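Local coordinates for hypothetical conserved protein, GK1056 (Geobacillus kaustophilus, PDB 2QYH) that is of unknown function but, as a haloacid dehalogenase-like hydrolase, is probably a magnesium-binding phosphatase, at residues 3-9 / 36-42; 72-78 / 190-195. All coordinates share one frame; numbering follows the deposited sequence.

Contact 1 of 2, residues 3-9 / 36-42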
loop_
_atom_site.group_PDB
_atom_site.type_symbol
_atom_site.label_atom_id
_atom_site.label_comp_id
_atom_site.label_asym_id
_atom_site.label_seq_id
_atom_site.Cartn_x
_atom_site.Cartn_y
_atom_site.Cartn_z
ATOM N N ARG D 3 -13.925 -25.894 -8.487
ATOM C CA ARG D 3 -13.091 -24.712 -8.662
ATOM C C ARG D 3 -11.653 -24.995 -8.238
ATOM O O ARG D 3 -11.392 -25.890 -7.435
ATOM C CB ARG D 3 -13.623 -23.558 -7.804
ATOM C CG ARG D 3 -14.911 -22.935 -8.267
ATOM C CD ARG D 3 -14.649 -21.708 -9.109
ATOM N NE ARG D 3 -15.878 -20.949 -9.308
ATOM C CZ ARG D 3 -15.942 -19.754 -9.888
ATOM N NH1 ARG D 3 -14.842 -19.163 -10.334
ATOM N NH2 ARG D 3 -17.113 -19.149 -10.020
ATOM N N LYS D 4 -10.729 -24.213 -8.783
ATOM C CA LYS D 4 -9.315 -24.320 -8.443
ATOM C C LYS D 4 -8.951 -23.002 -7.784
ATOM O O LYS D 4 -9.596 -21.985 -8.015
ATOM C CB LYS D 4 -8.472 -24.527 -9.700
ATOM C CG LYS D 4 -8.734 -25.845 -10.393
ATOM C CD LYS D 4 -8.336 -25.784 -11.852
ATOM C CE LYS D 4 -8.722 -27.058 -12.586
ATOM N NZ LYS D 4 -8.584 -26.917 -14.069
ATOM N N ILE D 5 -7.932 -23.014 -6.943
ATOM C CA ILE D 5 -7.515 -21.792 -6.282
ATOM C C ILE D 5 -6.005 -21.818 -6.165
ATOM O O ILE D 5 -5.410 -22.883 -6.016
ATOM C CB ILE D 5 -8.158 -21.664 -4.876
ATOM C CG1 ILE D 5 -7.778 -20.323 -4.244
ATOM C CG2 ILE D 5 -7.743 -22.833 -3.996
ATOM C CD1 ILE D 5 -8.583 -19.982 -2.992
ATOM N N VAL D 6 -5.385 -20.651 -6.269
ATOM C CA VAL D 6 -3.937 -20.553 -6.156
ATOM C C VAL D 6 -3.614 -19.528 -5.076
ATOM O O VAL D 6 -4.134 -18.415 -5.097
ATOM C CB VAL D 6 -3.278 -20.100 -7.495
ATOM C CG1 VAL D 6 -1.752 -20.103 -7.351
ATOM C CG2 VAL D 6 -3.709 -21.016 -8.635
ATOM N N PHE D 7 -2.762 -19.918 -4.136
ATOM C CA PHE D 7 -2.341 -19.051 -3.044
ATOM C C PHE D 7 -0.919 -18.550 -3.298
ATOM O O PHE D 7 -0.083 -19.289 -3.810
ATOM C CB PHE D 7 -2.396 -19.825 -1.729
ATOM C CG PHE D 7 -3.783 -20.050 -1.224
ATOM C CD1 PHE D 7 -4.400 -19.104 -0.415
ATOM C CD2 PHE D 7 -4.485 -21.202 -1.568
ATOM C CE1 PHE D 7 -5.705 -19.305 0.048
ATOM C CE2 PHE D 7 -5.786 -21.409 -1.112
ATOM C CZ PHE D 7 -6.397 -20.461 -0.305
ATOM N N PHE D 8 -0.649 -17.297 -2.936
ATOM C CA PHE D 8 0.667 -16.698 -3.145
ATOM C C PHE D 8 1.183 -16.016 -1.895
ATOM O O PHE D 8 0.442 -15.301 -1.230
ATOM C CB PHE D 8 0.605 -15.627 -4.233
ATOM C CG PHE D 8 0.213 -16.139 -5.582
ATOM C CD1 PHE D 8 1.165 -16.682 -6.441
ATOM C CD2 PHE D 8 -1.110 -16.052 -6.015
ATOM C CE1 PHE D 8 0.805 -17.129 -7.718
ATOM C CE2 PHE D 8 -1.477 -16.494 -7.280
ATOM C CZ PHE D 8 -0.520 -17.032 -8.138
ATOM N N ASP D 9 2.449 -16.238 -1.570
ATOM C CA ASP D 9 3.047 -15.554 -0.439
ATOM C C ASP D 9 3.478 -14.252 -1.114
ATOM O O ASP D 9 3.530 -14.195 -2.343
ATOM C CB ASP D 9 4.255 -16.324 0.090
ATOM C CG ASP D 9 4.913 -15.632 1.268
ATOM O OD1 ASP D 9 4.180 -15.218 2.197
ATOM O OD2 ASP D 9 6.160 -15.509 1.264
ATOM N N GLY D 36 -11.583 -18.443 -14.280
ATOM C CA GLY D 36 -12.423 -18.869 -13.173
ATOM C C GLY D 36 -11.641 -19.475 -12.026
ATOM O O GLY D 36 -12.226 -20.087 -11.119
ATOM N N VAL D 37 -10.317 -19.320 -12.060
ATOM C CA VAL D 37 -9.467 -19.846 -10.996
ATOM C C VAL D 37 -9.345 -18.778 -9.910
ATOM O O VAL D 37 -9.086 -17.617 -10.205
ATOM C CB VAL D 37 -8.054 -20.221 -11.529
ATOM C CG1 VAL D 37 -7.162 -20.710 -10.389
ATOM C CG2 VAL D 37 -8.170 -21.299 -12.575
ATOM N N TYR D 38 -9.562 -19.165 -8.660
ATOM C CA TYR D 38 -9.466 -18.222 -7.564
ATOM C C TYR D 38 -8.014 -17.877 -7.256
ATOM O O TYR D 38 -7.141 -18.748 -7.262
ATOM C CB TYR D 38 -10.138 -18.786 -6.310
ATOM C CG TYR D 38 -11.646 -18.852 -6.401
ATOM C CD1 TYR D 38 -12.373 -17.811 -6.990
ATOM C CD2 TYR D 38 -12.355 -19.944 -5.887
ATOM C CE1 TYR D 38 -13.772 -17.859 -7.064
ATOM C CE2 TYR D 38 -13.748 -20.000 -5.955
ATOM C CZ TYR D 38 -14.450 -18.952 -6.548
ATOM O OH TYR D 38 -15.818 -18.995 -6.621
ATOM N N VAL D 39 -7.763 -16.599 -6.997
ATOM C CA VAL D 39 -6.430 -16.124 -6.675
ATOM C C VAL D 39 -6.462 -15.488 -5.299
ATOM O O VAL D 39 -7.262 -14.586 -5.032
ATOM C CB VAL D 39 -5.955 -15.079 -7.687
ATOM C CG1 VAL D 39 -4.589 -14.543 -7.284
ATOM C CG2 VAL D 39 -5.896 -15.700 -9.066
ATOM N N ALA D 40 -5.591 -15.951 -4.420
ATOM C CA ALA D 40 -5.561 -15.409 -3.073
ATOM C C ALA D 40 -4.146 -15.345 -2.524
ATOM O O ALA D 40 -3.258 -16.095 -2.944
ATOM C CB ALA D 40 -6.440 -16.256 -2.152
ATOM N N ILE D 41 -3.948 -14.427 -1.587
ATOM C CA ILE D 41 -2.662 -14.256 -0.941
ATOM C C ILE D 41 -2.722 -14.952 0.416
ATOM O O ILE D 41 -3.756 -14.933 1.070
ATOM C CB ILE D 41 -2.361 -12.761 -0.725
ATOM C CG1 ILE D 41 -2.012 -12.109 -2.064
ATOM C CG2 ILE D 41 -1.246 -12.590 0.311
ATOM C CD1 ILE D 41 -1.796 -10.590 -1.993
ATOM N N ALA D 42 -1.634 -15.589 0.825
ATOM C CA ALA D 42 -1.584 -16.243 2.134
ATOM C C ALA D 42 -0.356 -15.661 2.807
ATOM O O ALA D 42 0.760 -15.832 2.319
ATOM C CB ALA D 42 -1.444 -17.745 1.991
HETATM O O HOH W 1 -11.639 -22.985 -11.282
#
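V6 is gripped at both its backbone N and its O by the 36-42 segment: its N donates to Y38 O (2.8 Å) and its O accepts from A40 N (2.9 Å). The pattern repeats with F8, which bonds A40 O and A42 N, while Y38 N reaches back to K4 O, giving a parallel pairing of neighbouring strands.

On one face of the pair, I5 lays CG1 against Y38 CB at 3.5 Å, and the F7 ring passes obliquely by A40 CB and A42 CB; the short alanine methyls let the ring lie close against the strand. On the other face the edge of the F8 ring meets V39 CG1 (3.7 Å), and V6 CG2 touches V37 CG1. Beta-branched valine and isoleucine suit these extended, buried positions.

At the N-terminal end of the pair, R3, bent at chi2 (-96°), turns NH1 onto G36 O (2.9 Å). Its guanidinium lies nearly parallel to the Y38 ring, 11° between planes, with the hydroxyl above its centre. A water links K4 N to the same G36 O. G36 closes the preceding helix with a Schellman motif; at its positive phi (86°) a CB would press on the preceding carbonyl O, which calls for glycine.

Helix 23-34 makes this a beta-alpha-beta unit, its L32 covering V6 and V39. Helix 184-195 packs on F7 and A42 and sends K184 to D9, probably the HAD-motif aspartate; strand 202-206 pairs beyond 5-8, and V63 bonds I41.

Contact 2 of 2, residues 72-78 / 190-195; sequences FEGNVLY and MMIEKL
L195 points its CD2 methyl straight at the ring of F72, 3.5 Å from the centroid and only 1° off the ring normal, a CH-pi contact over the middle of one face. The opposite face is covered by CG of E73, the next residue in the turn, so the aromatic plate lies between two aliphatic groups. With CG anti to the backbone N (chi1 175°), the F72 ring presents one face to L195.

M191 runs roughly at right angles to both F72 and L77. Its bent selenomethionine chain brings CE between them, touching F72 CB and L77 CD2. L77 CD2 also meets the CB of K194 at 3.6 Å, the two side chains sliding past each other in opposite directions; the lysine contributes its hydrocarbon stem here. A flexible, unbranched chain suits M191, since it can bend to bring CE against both F72 and L77.

Further along, SE of M190 sits over one face of the Y78 ring, offset toward its rim, 4.0 Å from the centroid, a Met-aromatic contact. M190 is poorly ordered, so this detail is less certain. Y78 OH turns instead to Q80. L77 and Y78 can both face the helix because they form a classic beta bulge opposite V70, and the type I' turn F72-N75 brings F72 back beside them.

With no polar bond between the two segments, the axis of 190-195 stands at 104° to strand 75-78 on dispersion and ring-face contacts, joining edge strand to helix by shape rather than by directed bonds.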
loop_
_atom_site.group_PDB
_atom_site.type_symbol
_atom_site.label_atom_id
_atom_site.label_comp_id
_atom_site.label_asym_id
_atom_site.label_seq_id
_atom_site.Cartn_x
_atom_site.Cartn_y
_atom_site.Cartn_z
ATOM N N PHE D 72 -12.797 -13.742 1.620
ATOM C CA PHE D 72 -13.076 -14.276 0.285
ATOM C C PHE D 72 -13.899 -13.275 -0.534
ATOM O O PHE D 72 -14.998 -12.898 -0.139
ATOM C CB PHE D 72 -13.837 -15.601 0.368
ATOM C CG PHE D 72 -14.243 -16.136 -0.967
ATOM C CD1 PHE D 72 -13.283 -16.551 -1.884
ATOM C CD2 PHE D 72 -15.580 -16.177 -1.333
ATOM C CE1 PHE D 72 -13.653 -17.000 -3.151
ATOM C CE2 PHE D 72 -15.960 -16.623 -2.599
ATOM C CZ PHE D 72 -14.994 -17.035 -3.510
ATOM N N GLU D 73 -13.366 -12.855 -1.676
ATOM C CA GLU D 73 -14.040 -11.883 -2.537
ATOM C C GLU D 73 -14.573 -10.687 -1.745
ATOM O O GLU D 73 -15.729 -10.301 -1.900
ATOM C CB GLU D 73 -15.205 -12.530 -3.294
ATOM C CG GLU D 73 -14.829 -13.709 -4.168
ATOM C CD GLU D 73 -15.935 -14.095 -5.144
ATOM O OE1 GLU D 73 -17.120 -14.100 -4.741
ATOM O OE2 GLU D 73 -15.616 -14.405 -6.312
ATOM N N GLY D 74 -13.737 -10.114 -0.884
ATOM C CA GLY D 74 -14.156 -8.962 -0.112
ATOM C C GLY D 74 -14.889 -9.199 1.197
ATOM O O GLY D 74 -15.061 -8.260 1.964
ATOM N N ASN D 75 -15.319 -10.426 1.480
ATOM C CA ASN D 75 -16.043 -10.685 2.721
ATOM C C ASN D 75 -15.334 -11.659 3.649
ATOM O O ASN D 75 -14.772 -12.655 3.201
ATOM C CB ASN D 75 -17.442 -11.207 2.405
ATOM C CG ASN D 75 -18.214 -10.269 1.500
ATOM O OD1 ASN D 75 -18.375 -9.087 1.806
ATOM N ND2 ASN D 75 -18.695 -10.790 0.378
ATOM N N VAL D 76 -15.371 -11.364 4.946
ATOM C CA VAL D 76 -14.730 -12.206 5.935
ATOM C C VAL D 76 -15.331 -13.593 5.856
ATOM O O VAL D 76 -16.545 -13.753 5.877
ATOM C CB VAL D 76 -14.912 -11.636 7.351
ATOM C CG1 VAL D 76 -14.273 -12.566 8.373
ATOM C CG2 VAL D 76 -14.275 -10.255 7.433
ATOM N N LEU D 77 -14.466 -14.595 5.764
ATOM C CA LEU D 77 -14.891 -15.980 5.645
ATOM C C LEU D 77 -14.682 -16.725 6.947
ATOM O O LEU D 77 -15.427 -17.643 7.280
ATOM C CB LEU D 77 -14.089 -16.670 4.540
ATOM C CG LEU D 77 -14.651 -18.015 4.096
ATOM C CD1 LEU D 77 -15.459 -17.806 2.857
ATOM C CD2 LEU D 77 -13.530 -18.994 3.823
ATOM N N TYR D 78 -13.653 -16.322 7.678
ATOM C CA TYR D 78 -13.323 -16.947 8.944
ATOM C C TYR D 78 -12.459 -16.008 9.764
ATOM O O TYR D 78 -11.580 -15.339 9.226
ATOM C CB TYR D 78 -12.576 -18.261 8.692
ATOM C CG TYR D 78 -11.965 -18.871 9.929
ATOM C CD1 TYR D 78 -10.668 -18.552 10.325
ATOM C CD2 TYR D 78 -12.713 -19.716 10.745
ATOM C CE1 TYR D 78 -10.140 -19.059 11.508
ATOM C CE2 TYR D 78 -12.196 -20.224 11.927
ATOM C CZ TYR D 78 -10.916 -19.894 12.308
ATOM O OH TYR D 78 -10.429 -20.384 13.506
HETATM N N MSE D 190 -9.397 -23.981 5.884
HETATM C CA MSE D 190 -10.828 -23.670 5.939
HETATM C C MSE D 190 -11.294 -22.804 4.807
HETATM O O MSE D 190 -12.477 -22.782 4.488
HETATM C CB MSE D 190 -11.244 -22.997 7.233
HETATM C CG MSE D 190 -10.144 -22.629 8.139
HETATM SE SE MSE D 190 -10.744 -23.105 9.888
HETATM C CE MSE D 190 -12.333 -24.140 9.483
HETATM N N MSE D 191 -10.375 -22.052 4.222
HETATM C CA MSE D 191 -10.754 -21.253 3.089
HETATM C C MSE D 191 -11.310 -22.278 2.093
HETATM O O MSE D 191 -12.447 -22.148 1.622
HETATM C CB MSE D 191 -9.542 -20.557 2.494
HETATM C CG MSE D 191 -9.770 -20.084 1.076
HETATM SE SE MSE D 191 -9.973 -18.186 0.912
HETATM C CE MSE D 191 -11.868 -18.044 1.193
ATOM N N ILE D 192 -10.519 -23.322 1.813
ATOM C CA ILE D 192 -10.931 -24.344 0.858
ATOM C C ILE D 192 -12.051 -25.247 1.355
ATOM O O ILE D 192 -12.798 -25.818 0.555
ATOM C CB ILE D 192 -9.732 -25.211 0.391
ATOM C CG1 ILE D 192 -9.226 -26.094 1.534
ATOM C CG2 ILE D 192 -8.617 -24.304 -0.122
ATOM C CD1 ILE D 192 -8.093 -27.010 1.142
ATOM N N GLU D 193 -12.180 -25.380 2.668
ATOM C CA GLU D 193 -13.244 -26.193 3.230
ATOM C C GLU D 193 -14.549 -25.443 3.008
ATOM O O GLU D 193 -15.520 -26.005 2.510
ATOM C CB GLU D 193 -13.012 -26.416 4.718
ATOM C CG GLU D 193 -12.525 -27.805 5.057
ATOM C CD GLU D 193 -12.153 -27.950 6.522
ATOM O OE1 GLU D 193 -12.904 -27.436 7.388
ATOM O OE2 GLU D 193 -11.113 -28.588 6.804
ATOM N N LYS D 194 -14.556 -24.160 3.359
ATOM C CA LYS D 194 -15.738 -23.325 3.204
ATOM C C LYS D 194 -16.097 -23.133 1.732
ATOM O O LYS D 194 -17.273 -23.108 1.377
ATOM C CB LYS D 194 -15.524 -21.944 3.845
ATOM C CG LYS D 194 -15.178 -21.928 5.332
ATOM C CD LYS D 194 -16.281 -22.509 6.198
ATOM C CE LYS D 194 -16.126 -22.087 7.660
ATOM N NZ LYS D 194 -14.793 -22.419 8.237
ATOM N N LEU D 195 -15.091 -22.986 0.877
ATOM C CA LEU D 195 -15.347 -22.791 -0.550
ATOM C C LEU D 195 -15.747 -24.093 -1.238
ATOM O O LEU D 195 -16.291 -24.083 -2.342
ATOM C CB LEU D 195 -14.116 -22.198 -1.248
ATOM C CG LEU D 195 -13.706 -20.791 -0.798
ATOM C CD1 LEU D 195 -12.505 -20.314 -1.598
ATOM C CD2 LEU D 195 -14.882 -19.834 -0.978
#

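Overall arrangement
Contact 1 lies in the buried centre of the mixed sheet, contact 2 at its surface, where the edge strand 75-79 meets helix 184-195. Their centres are 11 Å apart, and they adjoin directly: the rings of Y38 and F72 meet edge to face (CZ to CZ 3.6 Å), and F7 packs on M191. Helix 184-195 is common to both, touching the central strands at F7 and A42 and reaching the hairpin through M190-L195. Chemistry follows place. Contact 1 is built mainly on backbone hydrogen bonds, with valine, isoleucine, alanine and aromatic side chains on the two faces of the sheet; contact 2 relies on leucine, selenomethionine and aromatic side chains between helix and edge strand, mostly partly exposed.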